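Local coordinates for sulfur oxidation protein soxB (Thermus thermophilus, PDB 2WDD) that probably hydrolyses the sulfur-sulfur bond of cysteine S-thiosulfonate at a two-manganese centre, releasing sulfate in the sulfur oxidation pathway, at residues Y187-D192 against D196-A201. Residues are numbered along the deposited sequence; the frame is centred on the assembly and turned at random.
Sequences YNIVDD and DPLFPA
Y187 meets A201 through methylene and methyl, CB to CB at 3.7 Å, where a short hairpin returns alongside its incoming arm. One antiparallel bridge, the non-hydrogen-bonded pair V190 and P197, joins the arms of this hairpin, which leads into strand 202-207 of the metallohydrolase domain. The phenol of Y187 turns away toward helix 240-252.

I189 holds the returning arm through both its carbonyl and its side chain. Its carbonyl O takes the N-H of L198 at 3.0 Å, nearly straight at 173°, and lies 2.7 Å from a water. That water accepts from the N of F199, tying the next residue to the same carbonyl. On the side-chain side, with CG1 beside the backbone N (chi1 -61°), CG2 points across to the edge of the F199 ring, near its plane, 3.9 Å from CE2. The ring itself packs edge-to-face with F184.

At V190, the CG1 methyl rests against the backbone of P197, 3.7 Å from its CA, while the V190 backbone hydrogen-bonds to that of S235 in strand 234-235.

D191 N donates to D196 O at 3.0 Å and closes the bridge with the L198 bond. Its carboxylate turns back into the loop, OD2 receiving the N-H groups of L193 and F194; these probably ease the approach of like charges, D191 OD2 to D196 OD1 at 4.2 Å. The same D196 OD1 lies 3.4 Å from D191 CB.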
ATOM      1  N   TYR A 187      -0.274 -17.368  10.057  1.00 12.49           N
ATOM      2  CA  TYR A 187      -1.111 -18.501  10.441  1.00 12.70           C
ATOM      3  C   TYR A 187      -1.747 -19.118   9.196  1.00 15.35           C
ATOM      4  O   TYR A 187      -2.143 -20.291   9.198  1.00 16.27           O
ATOM      5  CB  TYR A 187      -2.230 -18.046  11.401  1.00 13.38           C
ATOM      6  CG  TYR A 187      -3.455 -17.509  10.679  1.00 14.09           C
ATOM      7  CD1 TYR A 187      -4.509 -18.353  10.327  1.00 16.14           C
ATOM      8  CD2 TYR A 187      -3.505 -16.190  10.248  1.00 14.73           C
ATOM      9  CE1 TYR A 187      -5.606 -17.881   9.622  1.00 17.31           C
ATOM     10  CE2 TYR A 187      -4.587 -15.714   9.517  1.00 15.34           C
ATOM     11  CZ  TYR A 187      -5.637 -16.555   9.214  1.00 20.76           C
ATOM     12  OH  TYR A 187      -6.705 -16.084   8.487  1.00 19.21           O
ATOM     13  N   ASN A 188      -1.854 -18.322   8.129  1.00 11.30           N
ATOM     14  CA  ASN A 188      -2.617 -18.716   6.956  1.00 11.53           C
ATOM     15  C   ASN A 188      -1.945 -19.304   5.721  1.00 13.86           C
ATOM     16  O   ASN A 188      -2.645 -19.769   4.822  1.00 13.95           O
ATOM     17  CB  ASN A 188      -3.592 -17.603   6.541  1.00 13.05           C
ATOM     18  CG  ASN A 188      -2.887 -16.308   6.159  1.00 14.43           C
ATOM     19  OD1 ASN A 188      -1.925 -15.877   6.807  1.00 11.39           O
ATOM     20  ND2 ASN A 188      -3.366 -15.681   5.086  1.00 14.49           N
ATOM     21  N   ILE A 189      -0.622 -19.252   5.653  1.00 11.11           N
ATOM     22  CA  ILE A 189       0.084 -19.791   4.495  1.00 10.47           C
ATOM     23  C   ILE A 189       0.287 -21.278   4.768  1.00 13.55           C
ATOM     24  O   ILE A 189       1.036 -21.651   5.668  1.00 13.26           O
ATOM     25  CB  ILE A 189       1.407 -19.058   4.244  1.00 12.78           C
ATOM     26  CG1 ILE A 189       1.132 -17.570   3.971  1.00 12.23           C
ATOM     27  CG2 ILE A 189       2.150 -19.664   3.035  1.00 14.04           C
ATOM     28  CD1 ILE A 189       2.369 -16.706   3.915  1.00 12.11           C
ATOM     29  N   VAL A 190      -0.417 -22.113   4.011  1.00 11.09           N
ATOM     30  CA  VAL A 190      -0.362 -23.557   4.216  1.00 11.10           C
ATOM     31  C   VAL A 190      -0.130 -24.261   2.893  1.00 14.22           C
ATOM     32  O   VAL A 190      -0.332 -23.689   1.823  1.00 13.41           O
ATOM     33  CB  VAL A 190      -1.666 -24.072   4.885  1.00 14.35           C
ATOM     34  CG1 VAL A 190      -1.955 -23.301   6.183  1.00 14.24           C
ATOM     35  CG2 VAL A 190      -2.859 -23.977   3.916  1.00 14.40           C
ATOM     36  N   ASP A 191       0.265 -25.524   2.966  1.00 11.42           N
ATOM     37  CA  ASP A 191       0.452 -26.294   1.748  1.00 11.42           C
ATOM     38  C   ASP A 191      -0.934 -26.577   1.177  1.00 15.05           C
ATOM     39  O   ASP A 191      -1.869 -26.869   1.926  1.00 15.30           O
ATOM     40  CB  ASP A 191       1.133 -27.620   2.073  1.00 12.40           C
ATOM     41  CG  ASP A 191       1.223 -28.506   0.872  1.00 14.88           C
ATOM     42  OD1 ASP A 191       2.021 -28.176  -0.025  1.00 16.96           O
ATOM     43  OD2 ASP A 191       0.398 -29.438   0.768  1.00 15.77           O
ATOM     44  N   ASP A 192      -1.084 -26.460  -0.141  1.00 13.68           N
ATOM     45  CA  ASP A 192      -2.395 -26.618  -0.757  1.00 14.32           C
ATOM     46  C   ASP A 192      -2.959 -28.031  -0.893  1.00 19.14           C
ATOM     47  O   ASP A 192      -4.119 -28.217  -1.273  1.00 19.56           O
ATOM     48  CB  ASP A 192      -2.501 -25.820  -2.065  1.00 16.98           C
ATOM     49  CG  ASP A 192      -1.759 -26.471  -3.225  1.00 25.72           C
ATOM     50  OD1 ASP A 192      -1.041 -27.474  -3.016  1.00 26.47           O
ATOM     51  OD2 ASP A 192      -1.891 -25.961  -4.358  1.00 28.06           O
ATOM     52  N   ASP A 196      -0.727 -28.302   5.905  1.00 13.26           N
ATOM     53  CA  ASP A 196       0.183 -27.976   7.002  1.00 11.98           C
ATOM     54  C   ASP A 196       0.705 -26.551   6.858  1.00 14.58           C
ATOM     55  O   ASP A 196       1.110 -26.121   5.773  1.00 11.87           O
ATOM     56  CB  ASP A 196       1.358 -28.961   7.088  1.00 13.49           C
ATOM     57  CG  ASP A 196       2.045 -29.181   5.749  1.00 12.34           C
ATOM     58  OD1 ASP A 196       1.368 -29.645   4.818  1.00 12.62           O
ATOM     59  OD2 ASP A 196       3.279 -28.989   5.664  1.00 14.05           O
ATOM     60  N   PRO A 197       0.688 -25.789   7.956  1.00 13.51           N
ATOM     61  CA  PRO A 197       1.200 -24.421   7.854  1.00 13.41           C
ATOM     62  C   PRO A 197       2.703 -24.423   7.605  1.00 15.83           C
ATOM     63  O   PRO A 197       3.438 -25.263   8.140  1.00 14.64           O
ATOM     64  CB  PRO A 197       0.888 -23.823   9.232  1.00 15.32           C
ATOM     65  CG  PRO A 197      -0.296 -24.615   9.715  1.00 20.35           C
ATOM     66  CD  PRO A 197      -0.068 -26.012   9.202  1.00 15.60           C
ATOM     67  N   LEU A 198       3.156 -23.495   6.768  1.00 14.05           N
ATOM     68  CA  LEU A 198       4.567 -23.399   6.429  1.00 14.71           C
ATOM     69  C   LEU A 198       5.399 -22.542   7.374  1.00 17.85           C
ATOM     70  O   LEU A 198       6.610 -22.682   7.416  1.00 18.23           O
ATOM     71  CB  LEU A 198       4.733 -22.944   4.976  1.00 15.73           C
ATOM     72  CG  LEU A 198       4.028 -23.961   4.066  1.00 21.80           C
ATOM     73  CD1 LEU A 198       4.016 -23.531   2.637  1.00 23.68           C
ATOM     74  CD2 LEU A 198       4.630 -25.368   4.208  1.00 25.61           C
ATOM     75  N   PHE A 199       4.749 -21.685   8.162  1.00 13.92           N
ATOM     76  CA  PHE A 199       5.469 -20.799   9.068  1.00 13.59           C
ATOM     77  C   PHE A 199       4.802 -20.786  10.427  1.00 14.07           C
ATOM     78  O   PHE A 199       3.644 -21.177  10.556  1.00 12.47           O
ATOM     79  CB  PHE A 199       5.454 -19.369   8.517  1.00 15.78           C
ATOM     80  CG  PHE A 199       5.995 -19.260   7.117  1.00 17.19           C
ATOM     81  CD1 PHE A 199       7.341 -19.457   6.873  1.00 20.81           C
ATOM     82  CD2 PHE A 199       5.140 -19.056   6.047  1.00 18.97           C
ATOM     83  CE1 PHE A 199       7.849 -19.390   5.582  1.00 22.41           C
ATOM     84  CE2 PHE A 199       5.635 -18.984   4.749  1.00 22.04           C
ATOM     85  CZ  PHE A 199       6.993 -19.143   4.520  1.00 20.70           C
ATOM     86  N   PRO A 200       5.496 -20.245  11.437  1.00 11.79           N
ATOM     87  CA  PRO A 200       4.832 -20.154  12.741  1.00 12.00           C
ATOM     88  C   PRO A 200       3.691 -19.140  12.678  1.00 14.69           C
ATOM     89  O   PRO A 200       3.797 -18.112  12.005  1.00 13.67           O
ATOM     90  CB  PRO A 200       5.942 -19.635  13.665  1.00 13.93           C
ATOM     91  CG  PRO A 200       7.229 -19.989  12.974  1.00 17.52           C
ATOM     92  CD  PRO A 200       6.920 -19.869  11.504  1.00 13.26           C
ATOM     93  N   ALA A 201       2.606 -19.424  13.392  1.00 12.32           N
ATOM     94  CA  ALA A 201       1.454 -18.521  13.417  1.00 12.35           C
ATOM     95  C   ALA A 201       1.717 -17.337  14.329  1.00 15.20           C
ATOM     96  O   ALA A 201       1.230 -16.233  14.080  1.00 12.76           O
ATOM     97  CB  ALA A 201       0.211 -19.257  13.885  1.00 13.39           C
TER
HETATM   98  O   HOH W   1       2.313 -20.325   7.590  1.00 19.61           O